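Side-chain contact in lytic Polysaccharide Monooxygenase (Phytophthora infestans, PDB 6Z5Y), which probably cleaves pectin oxidatively at a copper centre, as a secreted monooxygenase of a plant-infecting oomycete: residues H1-I4 and A8-W11. Sequence-based numbering, arbitrary orientation.
Sequences HGYI and APSW. With CU (copper (II) ion), chain C.
Trp11 sets the edge of its indole against one face of the Tyr3 phenol ring, a T-shaped pair with the planes at 89° and the six-membered ring centroid of Trp11 5.1 Å from the ring centroid of Tyr3. The benzo corner does the touching: Trp11 CH2 lies 3.7 Å from Tyr3 CG, and Trp11 CZ2 comes within 3.8 Å of Tyr3 CD2. Tyr3 CG lies between its own backbone N and carbonyl carbon (chi1 55°), which, with the CB already directed at 8-11, presents a ring face to Trp11.

Pro9 adds the second apolar contact, its CG meeting Tyr3 CD2 obliquely at 3.9 Å. The same pyrrolidine ring packs against the backbone of Ile4, with Pro9 CD 3.2 Å from Ile4 O; that buried oxygen has no hydrogen-bond partner in the model, while the Ile4 side chain leads off to Leu145, Phe147 and Ile168.

The contact joins the segment before strand 4-6 to the loop that follows it, in the immunoglobulin-like beta-sandwich of the LPMO domain, where strand 4-6 is an outermost strand of the three-stranded sheet.

At the start of the N-terminal segment, His1 chelates copper through the terminal amine (His1 N to copper, 2.2 Å) and the imidazole (His1 ND1 to copper, 1.9 Å), forming the histidine brace characteristic of LPMOs. His96 NE2 supplies the third nitrogen, and Tyr164 belongs to the same site. Beyond the metal, Tyr3 OH is hydrogen-bonded to Lys15 NZ and Ile4 N to Asn166 OD1.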
# COMPACT_ATOMS: atom_id res chain seq x y z
N HIS A 1 0.45 9.01 -5.22
CA HIS A 1 -0.80 8.59 -5.85
C HIS A 1 -0.64 7.25 -6.55
O HIS A 1 0.47 6.85 -6.94
CB HIS A 1 -1.31 9.67 -6.78
CG HIS A 1 -1.85 10.85 -6.01
ND1 HIS A 1 -1.06 11.58 -5.12
CD2 HIS A 1 -3.08 11.39 -5.95
CE1 HIS A 1 -1.79 12.55 -4.60
NE2 HIS A 1 -3.04 12.46 -5.10
N GLY A 2 -1.75 6.59 -6.77
CA GLY A 2 -1.77 5.33 -7.50
C GLY A 2 -2.58 4.27 -6.78
O GLY A 2 -2.85 4.37 -5.59
N TYR A 3 -2.88 3.21 -7.52
CA TYR A 3 -3.61 2.04 -7.02
C TYR A 3 -2.98 0.82 -7.70
O TYR A 3 -2.49 0.92 -8.83
CB TYR A 3 -5.13 2.14 -7.27
CG TYR A 3 -5.52 2.39 -8.70
CD1 TYR A 3 -5.58 3.69 -9.20
CD2 TYR A 3 -5.77 1.36 -9.59
CE1 TYR A 3 -5.86 3.95 -10.53
CE2 TYR A 3 -6.08 1.61 -10.91
CZ TYR A 3 -6.10 2.90 -11.38
OH TYR A 3 -6.31 3.17 -12.70
N ILE A 4 -3.17 -0.34 -7.10
CA ILE A 4 -2.86 -1.58 -7.83
C ILE A 4 -3.89 -1.74 -8.94
O ILE A 4 -5.11 -1.76 -8.68
CB ILE A 4 -2.80 -2.79 -6.90
CG1 ILE A 4 -1.56 -2.68 -6.02
CG2 ILE A 4 -2.82 -4.08 -7.70
CD1 ILE A 4 -1.35 -3.86 -5.10
N ALA A 8 -7.17 -6.33 -11.15
CA ALA A 8 -7.97 -5.11 -11.27
C ALA A 8 -8.88 -4.93 -10.08
O ALA A 8 -9.70 -5.80 -9.74
CB ALA A 8 -8.80 -5.18 -12.51
N PRO A 9 -8.85 -3.74 -9.47
CA PRO A 9 -9.80 -3.37 -8.44
C PRO A 9 -11.17 -3.03 -9.02
O PRO A 9 -11.29 -2.70 -10.18
CB PRO A 9 -9.18 -2.09 -7.88
CG PRO A 9 -8.50 -1.45 -9.10
CD PRO A 9 -7.98 -2.62 -9.88
N SER A 10 -12.13 -3.08 -8.11
CA SER A 10 -13.47 -2.50 -8.30
C SER A 10 -13.56 -1.28 -7.42
O SER A 10 -12.82 -1.17 -6.44
CB SER A 10 -14.55 -3.52 -7.97
OG SER A 10 -14.44 -4.69 -8.78
N TRP A 11 -14.52 -0.42 -7.69
CA TRP A 11 -14.61 0.88 -7.02
C TRP A 11 -15.97 1.03 -6.35
O TRP A 11 -17.00 0.65 -6.94
CB TRP A 11 -14.35 2.02 -8.00
CG TRP A 11 -13.01 1.84 -8.64
CD1 TRP A 11 -12.71 1.24 -9.83
CD2 TRP A 11 -11.74 2.19 -8.07
NE1 TRP A 11 -11.35 1.20 -10.02
CE2 TRP A 11 -10.73 1.80 -8.97
CE3 TRP A 11 -11.37 2.84 -6.89
CZ2 TRP A 11 -9.39 2.06 -8.74
CZ3 TRP A 11 -10.03 3.09 -6.68
CH2 TRP A 11 -9.04 2.69 -7.58
CU CU C . 0.71 11.11 -4.60